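Local atomic coordinates of bacterial bifunctional deaminase-reductase C-terminal domain-containing protein (Corynebacterium diphtheriae, PDB entry 2P4G), a protein that probably reduces a phosphoribosylaminouracil intermediate with NADP(H) in riboflavin biosynthesis. Residues A[45-51]-A[220-226]; A[57-62]-A[249-255]. All coordinates share one frame; numbering follows the deposited sequence.

Contact 1 of 2, residues A[45-51]-A[220-226]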
ATOM      1  N   ASN A  45      -0.260   2.284   3.345  1.00 66.84           N
ATOM      2  CA  ASN A  45       1.128   2.544   3.057  1.00 65.76           C
ATOM      3  C   ASN A  45       2.038   1.299   3.106  1.00 64.71           C
ATOM      4  O   ASN A  45       3.242   1.425   3.206  1.00 64.51           O
ATOM      5  CB  ASN A  45       1.629   3.702   3.945  1.00 63.57           C
ATOM      6  CG  ASN A  45       1.729   3.332   5.400  1.00 67.38           C
ATOM      7  OD1 ASN A  45       0.844   2.679   5.978  1.00 61.28           O
ATOM      8  ND2 ASN A  45       2.834   3.725   6.000  1.00 64.52           N
ATOM      9  N   GLY A  46       1.463   0.104   3.027  1.00 68.10           N
ATOM     10  CA  GLY A  46       2.253  -1.098   2.782  1.00 68.93           C
ATOM     11  C   GLY A  46       2.843  -1.854   3.950  1.00 70.21           C
ATOM     12  O   GLY A  46       3.764  -2.657   3.758  1.00 70.34           O
ATOM     13  N   SER A  47       2.329  -1.624   5.157  1.00 71.63           N
ATOM     14  CA  SER A  47       2.681  -2.465   6.301  1.00 72.19           C
ATOM     15  C   SER A  47       1.709  -3.645   6.418  1.00 72.73           C
ATOM     16  O   SER A  47       0.509  -3.442   6.391  1.00 75.71           O
ATOM     17  CB  SER A  47       2.693  -1.669   7.588  1.00 72.68           C
ATOM     18  OG  SER A  47       3.104  -2.509   8.655  1.00 75.97           O
ATOM     19  N   ALA A  48       2.241  -4.869   6.519  1.00 71.08           N
ATOM     20  CA  ALA A  48       1.432  -6.075   6.719  1.00 71.53           C
ATOM     21  C   ALA A  48       0.958  -6.225   8.174  1.00 73.49           C
ATOM     22  O   ALA A  48       0.047  -7.024   8.458  1.00 76.22           O
ATOM     23  CB  ALA A  48       2.232  -7.345   6.296  1.00 69.84           C
ATOM     24  N   THR A  49       1.609  -5.510   9.098  1.00 74.35           N
ATOM     25  CA  THR A  49       1.315  -5.652  10.513  1.00 73.21           C
ATOM     26  C   THR A  49       1.052  -4.315  11.158  1.00 73.55           C
ATOM     27  O   THR A  49       1.551  -3.288  10.721  1.00 73.94           O
ATOM     28  CB  THR A  49       2.470  -6.355  11.312  1.00 74.92           C
ATOM     29  OG1 THR A  49       3.667  -5.573  11.246  1.00 73.23           O
ATOM     30  CG2 THR A  49       2.727  -7.793  10.820  1.00 67.46           C
ATOM     31  N   LEU A  50       0.246  -4.374  12.211  1.00 75.47           N
ATOM     32  CA  LEU A  50       0.026  -3.284  13.138  1.00 76.86           C
ATOM     33  C   LEU A  50       0.273  -3.897  14.510  1.00 76.94           C
ATOM     34  O   LEU A  50      -0.293  -4.932  14.843  1.00 77.59           O
ATOM     35  CB  LEU A  50      -1.409  -2.778  13.002  1.00 77.05           C
ATOM     36  CG  LEU A  50      -1.931  -1.694  13.935  1.00 81.40           C
ATOM     37  CD1 LEU A  50      -1.029  -0.492  13.860  1.00 88.15           C
ATOM     38  CD2 LEU A  50      -3.385  -1.335  13.549  1.00 78.56           C
ATOM     39  N   SER A  51       1.152  -3.284  15.288  1.00 76.95           N
ATOM     40  CA  SER A  51       1.574  -3.858  16.539  1.00 77.83           C
ATOM     41  C   SER A  51       1.988  -5.322  16.350  1.00 78.05           C
ATOM     42  O   SER A  51       1.616  -6.205  17.144  1.00 76.66           O
ATOM     43  CB  SER A  51       0.457  -3.746  17.572  1.00 77.90           C
ATOM     44  OG  SER A  51       0.225  -2.400  17.896  1.00 82.62           O
ATOM     45  N   ILE A 220      -2.933   4.026   8.429  1.00 72.68           N
ATOM     46  CA  ILE A 220      -1.584   4.467   8.077  1.00 71.13           C
ATOM     47  C   ILE A 220      -0.683   4.050   9.209  1.00 69.08           C
ATOM     48  O   ILE A 220      -0.994   4.312  10.337  1.00 69.33           O
ATOM     49  CB  ILE A 220      -1.495   5.988   7.986  1.00 69.10           C
ATOM     50  CG1 ILE A 220      -2.377   6.498   6.837  1.00 69.58           C
ATOM     51  CG2 ILE A 220      -0.041   6.419   7.889  1.00 64.45           C
ATOM     52  CD1 ILE A 220      -2.321   7.985   6.613  1.00 63.53           C
ATOM     53  N   ILE A 221       0.422   3.390   8.890  1.00 70.37           N
ATOM     54  CA  ILE A 221       1.399   2.921   9.879  1.00 70.76           C
ATOM     55  C   ILE A 221       2.787   3.397   9.448  1.00 71.27           C
ATOM     56  O   ILE A 221       3.304   2.969   8.400  1.00 70.06           O
ATOM     57  CB  ILE A 221       1.376   1.387   9.987  1.00 71.42           C
ATOM     58  CG1 ILE A 221      -0.047   0.913  10.386  1.00 72.93           C
ATOM     59  CG2 ILE A 221       2.438   0.917  10.985  1.00 66.54           C
ATOM     60  CD1 ILE A 221      -0.323  -0.582  10.208  1.00 70.58           C
ATOM     61  N   CYS A 222       3.346   4.327  10.225  1.00 72.27           N
ATOM     62  CA  CYS A 222       4.697   4.864  10.027  1.00 72.28           C
ATOM     63  C   CYS A 222       5.504   4.722  11.300  1.00 74.59           C
ATOM     64  O   CYS A 222       5.077   5.191  12.351  1.00 76.61           O
ATOM     65  CB  CYS A 222       4.657   6.334   9.701  1.00 71.11           C
ATOM     66  SG  CYS A 222       3.808   6.641   8.225  1.00 69.78           S
ATOM     67  N   PRO A 223       6.694   4.111  11.212  1.00 75.13           N
ATOM     68  CA  PRO A 223       7.277   3.547  10.013  1.00 73.12           C
ATOM     69  C   PRO A 223       6.554   2.299   9.638  1.00 70.75           C
ATOM     70  O   PRO A 223       5.858   1.725  10.456  1.00 70.00           O
ATOM     71  CB  PRO A 223       8.716   3.223  10.445  1.00 73.27           C
ATOM     72  CG  PRO A 223       8.939   3.997  11.675  1.00 77.07           C
ATOM     73  CD  PRO A 223       7.616   3.990  12.348  1.00 76.54           C
ATOM     74  N   VAL A 224       6.711   1.874   8.400  1.00 71.88           N
ATOM     75  CA  VAL A 224       6.171   0.596   7.991  1.00 71.84           C
ATOM     76  C   VAL A 224       6.810  -0.471   8.896  1.00 75.64           C
ATOM     77  O   VAL A 224       8.024  -0.645   8.905  1.00 77.93           O
ATOM     78  CB  VAL A 224       6.433   0.332   6.492  1.00 69.77           C
ATOM     79  CG1 VAL A 224       6.245  -1.094   6.175  1.00 68.42           C
ATOM     80  CG2 VAL A 224       5.522   1.177   5.648  1.00 67.87           C
ATOM     81  N   GLU A 225       5.992  -1.137   9.703  1.00 76.74           N
ATOM     82  CA  GLU A 225       6.510  -2.159  10.590  1.00 79.33           C
ATOM     83  C   GLU A 225       7.065  -3.320   9.788  1.00 78.72           C
ATOM     84  O   GLU A 225       8.147  -3.816  10.032  1.00 78.95           O
ATOM     85  CB  GLU A 225       5.403  -2.739  11.456  1.00 80.99           C
ATOM     86  CG  GLU A 225       4.865  -1.853  12.504  1.00 88.98           C
ATOM     87  CD  GLU A 225       3.785  -2.540  13.303  1.00 95.12           C
ATOM     88  OE1 GLU A 225       3.730  -3.809  13.266  1.00 78.26           O
ATOM     89  OE2 GLU A 225       2.997  -1.788  13.948  1.00 96.56           O
ATOM     90  N   SER A 226       6.261  -3.785   8.858  1.00 78.30           N
ATOM     91  CA  SER A 226       6.603  -4.942   8.121  1.00 78.95           C
ATOM     92  C   SER A 226       6.211  -4.770   6.648  1.00 76.45           C
ATOM     93  O   SER A 226       5.062  -4.989   6.248  1.00 76.93           O
ATOM     94  CB  SER A 226       5.933  -6.142   8.771  1.00 78.23           C
ATOM     95  OG  SER A 226       6.455  -7.318   8.197  1.00 96.12           O
TER
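The carboxamide of N45 and the carboxylate of E225 each bond to the chain across from them, tying the loop after strand 35-43 of this dihydrofolate-reductase-like fold to the end of strand 219-222 and the turn beyond it. The amide of N45 mimics a neighbouring strand at I221: I221 N donates to N45 OD1 at 3.0 Å and 175°, and N45 ND2 gives to I221 O at 2.6 Å. The acceptor I221 O lies in the amide plane of N45, whereas ND2 stands well above the carbonyl plane of I221. S43 OG also bonds N45 OD1; with three bonds on its two ends the amide has little freedom to rotate. Between these two groups, the CA atoms of S47 and V224 approach to 4.9 Å; V224 CG1 packs on S47 CA, and A48 N donates to S226 O at 174°. I221, on the strand, sends CD1 to L50 CB at 3.7 Å. On the second subunit, an antiparallel strand pairs with 220-222 and carries the sheet across the interface.

E225 can be followed outward. Its CB lies against T49 OG1 and S47 OG, and CG passes T49 O at 4.0 Å. With CG anti to the carbonyl carbon (chi1 -71°) and the chain extended beyond it, the carboxylate reaches residues 49-51. OE1 accepts from T49 OG1, which approaches from above the carboxylate plane, and also from G52 N. The other carboxylate oxygen, E225 OE2, takes S51 N on its syn lone pair at 2.7 Å.

Contact 2 of 2, residues A[57-62]-A[249-255]. With EDO (1,2-ethanediol), chain J.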
HETATM    1  N   MSE A  57      -5.979  -5.466  11.925  1.00 84.72           N
HETATM    2  CA  MSE A  57      -6.342  -4.685  10.759  1.00 81.15           C
HETATM    3  C   MSE A  57      -7.583  -5.230  10.065  1.00 78.29           C
HETATM    4  O   MSE A  57      -8.310  -4.481   9.438  1.00 79.97           O
HETATM    5  CB  MSE A  57      -5.174  -4.593   9.792  1.00 80.00           C
HETATM    6  CG  MSE A  57      -4.197  -3.534  10.208  1.00 84.03           C
HETATM    7 SE   MSE A  57      -3.008  -3.079   8.799  0.75 83.44          SE
HETATM    8  CE  MSE A  57      -1.996  -4.801   8.883  1.00 71.79           C
ATOM      9  N   GLY A  58      -7.828  -6.527  10.197  1.00 76.62           N
ATOM     10  CA  GLY A  58      -8.934  -7.168   9.510  1.00 77.04           C
ATOM     11  C   GLY A  58     -10.232  -6.909  10.220  1.00 78.10           C
ATOM     12  O   GLY A  58     -10.242  -6.548  11.394  1.00 78.49           O
ATOM     13  N   ASP A  59     -11.330  -7.069   9.489  1.00 79.76           N
ATOM     14  CA  ASP A  59     -12.665  -7.066  10.081  1.00 78.95           C
ATOM     15  C   ASP A  59     -13.289  -8.427   9.777  1.00 79.11           C
ATOM     16  O   ASP A  59     -12.586  -9.351   9.361  1.00 80.13           O
ATOM     17  CB  ASP A  59     -13.517  -5.881   9.581  1.00 79.11           C
ATOM     18  CG  ASP A  59     -13.827  -5.949   8.086  1.00 78.95           C
ATOM     19  OD1 ASP A  59     -13.360  -6.874   7.398  1.00 84.71           O
ATOM     20  OD2 ASP A  59     -14.536  -5.052   7.596  1.00 79.48           O
ATOM     21  N   GLN A  60     -14.592  -8.558   9.996  1.00 79.84           N
ATOM     22  CA  GLN A  60     -15.261  -9.830   9.811  1.00 80.41           C
ATOM     23  C   GLN A  60     -15.330 -10.221   8.354  1.00 78.02           C
ATOM     24  O   GLN A  60     -15.188 -11.378   8.031  1.00 81.82           O
ATOM     25  CB  GLN A  60     -16.681  -9.804  10.394  1.00 81.36           C
ATOM     26  CG  GLN A  60     -17.288 -11.205  10.506  1.00 89.44           C
ATOM     27  CD  GLN A  60     -16.371 -12.182  11.239  1.00 94.11           C
ATOM     28  OE1 GLN A  60     -16.029 -11.962  12.401  1.00 97.92           O
ATOM     29  NE2 GLN A  60     -15.958 -13.258  10.556  1.00 91.72           N
ATOM     30  N   THR A  61     -15.559  -9.258   7.478  1.00 77.34           N
ATOM     31  CA  THR A  61     -15.622  -9.539   6.037  1.00 75.15           C
ATOM     32  C   THR A  61     -14.314 -10.187   5.600  1.00 73.93           C
ATOM     33  O   THR A  61     -14.315 -11.264   5.027  1.00 72.18           O
ATOM     34  CB  THR A  61     -15.950  -8.273   5.238  1.00 73.22           C
ATOM     35  OG1 THR A  61     -17.204  -7.728   5.700  1.00 72.43           O
ATOM     36  CG2 THR A  61     -16.053  -8.588   3.774  1.00 74.62           C
ATOM     37  N   ASP A  62     -13.204  -9.550   5.958  1.00 74.75           N
ATOM     38  CA  ASP A  62     -11.867 -10.052   5.673  1.00 73.88           C
ATOM     39  C   ASP A  62     -11.609 -11.448   6.243  1.00 73.20           C
ATOM     40  O   ASP A  62     -11.016 -12.287   5.560  1.00 71.83           O
ATOM     41  CB  ASP A  62     -10.821  -9.076   6.224  1.00 74.45           C
ATOM     42  CG  ASP A  62      -9.423  -9.438   5.818  1.00 76.56           C
ATOM     43  OD1 ASP A  62      -9.090  -9.344   4.619  1.00 92.47           O
ATOM     44  OD2 ASP A  62      -8.655  -9.849   6.686  1.00 88.47           O
ATOM     45  N   SER A 249     -15.683  -3.396   2.557  1.00 75.78           N
ATOM     46  CA  SER A 249     -16.537  -3.730   3.708  1.00 73.94           C
ATOM     47  C   SER A 249     -17.160  -2.474   4.311  1.00 74.04           C
ATOM     48  O   SER A 249     -16.755  -1.359   3.970  1.00 76.00           O
ATOM     49  CB  SER A 249     -15.726  -4.459   4.784  1.00 74.67           C
ATOM     50  OG  SER A 249     -14.792  -3.613   5.411  1.00 74.70           O
ATOM     51  N   PRO A 250     -18.143  -2.634   5.219  1.00 75.45           N
ATOM     52  CA  PRO A 250     -18.727  -1.444   5.855  1.00 75.46           C
ATOM     53  C   PRO A 250     -17.764  -0.721   6.793  1.00 75.26           C
ATOM     54  O   PRO A 250     -18.000   0.431   7.131  1.00 75.00           O
ATOM     55  CB  PRO A 250     -19.933  -1.995   6.633  1.00 76.41           C
ATOM     56  CG  PRO A 250     -20.093  -3.421   6.188  1.00 76.63           C
ATOM     57  CD  PRO A 250     -18.772  -3.876   5.708  1.00 74.77           C
ATOM     58  N   ASN A 251     -16.698  -1.404   7.205  1.00 74.89           N
ATOM     59  CA  ASN A 251     -15.609  -0.784   7.954  1.00 74.17           C
ATOM     60  C   ASN A 251     -14.549  -0.105   7.075  1.00 74.05           C
ATOM     61  O   ASN A 251     -13.552   0.383   7.591  1.00 77.30           O
ATOM     62  CB  ASN A 251     -14.952  -1.829   8.837  1.00 71.18           C
ATOM     63  CG  ASN A 251     -15.921  -2.419   9.841  1.00 74.68           C
ATOM     64  OD1 ASN A 251     -16.175  -3.616   9.841  1.00 83.71           O
ATOM     65  ND2 ASN A 251     -16.482  -1.571  10.692  1.00 69.08           N
ATOM     66  N   GLY A 252     -14.752  -0.093   5.763  1.00 72.85           N
ATOM     67  CA  GLY A 252     -13.900   0.661   4.858  1.00 72.67           C
ATOM     68  C   GLY A 252     -12.652  -0.073   4.420  1.00 72.55           C
ATOM     69  O   GLY A 252     -11.725   0.543   3.885  1.00 73.13           O
ATOM     70  N   LEU A 253     -12.621  -1.388   4.621  1.00 70.05           N
ATOM     71  CA  LEU A 253     -11.535  -2.192   4.101  1.00 69.68           C
ATOM     72  C   LEU A 253     -11.790  -2.433   2.628  1.00 71.94           C
ATOM     73  O   LEU A 253     -12.932  -2.664   2.229  1.00 73.18           O
ATOM     74  CB  LEU A 253     -11.417  -3.534   4.831  1.00 72.65           C
ATOM     75  CG  LEU A 253     -10.732  -3.558   6.220  1.00 66.71           C
ATOM     76  CD1 LEU A 253     -11.598  -2.873   7.255  1.00 66.52           C
ATOM     77  CD2 LEU A 253     -10.398  -5.014   6.621  1.00 66.20           C
ATOM     78  N   ILE A 254     -10.737  -2.350   1.815  1.00 71.36           N
ATOM     79  CA  ILE A 254     -10.870  -2.558   0.361  1.00 70.13           C
ATOM     80  C   ILE A 254     -10.422  -3.980   0.127  1.00 71.30           C
ATOM     81  O   ILE A 254      -9.432  -4.437   0.712  1.00 70.50           O
ATOM     82  CB  ILE A 254     -10.014  -1.600  -0.499  1.00 68.91           C
ATOM     83  CG1 ILE A 254     -10.333  -0.140  -0.189  1.00 68.57           C
ATOM     84  CG2 ILE A 254     -10.223  -1.849  -2.015  1.00 71.29           C
ATOM     85  CD1 ILE A 254      -9.318   0.834  -0.844  1.00 65.97           C
ATOM     86  N   PHE A 255     -11.190  -4.689  -0.691  1.00 70.39           N
ATOM     87  CA  PHE A 255     -10.829  -6.011  -1.094  1.00 70.95           C
ATOM     88  C   PHE A 255     -10.608  -5.948  -2.583  1.00 69.85           C
ATOM     89  O   PHE A 255     -11.450  -5.431  -3.315  1.00 70.88           O
ATOM     90  CB  PHE A 255     -11.931  -7.005  -0.760  1.00 69.73           C
ATOM     91  CG  PHE A 255     -12.294  -7.021   0.680  1.00 71.24           C
ATOM     92  CD1 PHE A 255     -11.483  -7.667   1.601  1.00 73.25           C
ATOM     93  CD2 PHE A 255     -13.422  -6.382   1.129  1.00 69.98           C
ATOM     94  CE1 PHE A 255     -11.802  -7.678   2.915  1.00 67.95           C
ATOM     95  CE2 PHE A 255     -13.748  -6.403   2.460  1.00 75.67           C
ATOM     96  CZ  PHE A 255     -12.941  -7.051   3.357  1.00 71.15           C
TER
HETATM   97  C1  EDO J 278      -5.103 -11.623   6.021  1.00 57.09           C
HETATM   98  O1  EDO J 278      -6.176 -11.243   5.166  1.00 63.27           O
HETATM   99  C2  EDO J 278      -4.242 -12.583   5.203  1.00 70.31           C
HETATM  100  O2  EDO J 278      -2.915 -12.829   5.748  1.00 82.44           O
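This is a polar and aromatic contact between the N-terminus of helix 60-72 and the beta hairpin that joins strands 237-248 and 254-260; D59, the N-cap residue of the helix, also accepts a bond from the hairpin. The capping bond is straight: D62 N donates to D59 OD1 at 3.0 Å and 176°, meeting the oxygen nearly along its C-O axis. The other oxygen, D59 OD2, receives S249 OG at 2.6 Å on the syn side, somewhat out of the carboxylate plane. D59 CG sits between the backbone N and the carbonyl carbon (chi1 65°), which lets one carboxylate face the helix start and the hairpin together. S249 OG also accepts from L253 N, just past the type I turn 249-252, at 3.2 Å, so the serine hydroxyl links the cap to the hairpin backbone. The bonds from D62 N and S249 OG hold both oxygens of D59 and so limit rotation of the carboxylate.

Beside the cap, carbon groups of the hairpin pack on the segment 57-62, partly against oxygens. L253 CD2 touches M57 O and D59 OD1, the latter at 3.6 Å. The ring of F255 lies with its CE2 3.4 Å from T61 CG2, an oblique approach. D62 comes to the ring edge instead: CB lies in the ring plane, OD1 is 3.6 Å from CE1, and carboxylate and ring are nearly coplanar, 14° apart. D62 OD1 is bonded to T215 OG1, and a 1,2-ethanediol O1 donates to D62 OD2.

F255 and L253 both pack on T215 of strand 211-217, while D62 leans on I41 of strand 35-43, which places the start of helix 60-72 over these strands.

How the contacts relate
Contacts 1 and 2 both involve the connection between strand 35-43 and helix 60-72: residues 45-51 lie early in it, and residues 57-62 lead into the helix. Their centres are about 17 Å apart, yet they touch, since M57 SE lies 3.9 Å from I221 CD1. Both mix buried and exposed residues, about 19 Å from the chain centre. Contact 1 buries more, 575 against 334 Å², and has several bonds from main chain and side chains at the dimer interface. Contact 2 has one cross-segment hydrogen bond, at a helix cap, and otherwise packs L253 and the F255 ring against carbon and oxygen atoms of 57-62. Both touch the second subunit, contact 1 through a beta ladder.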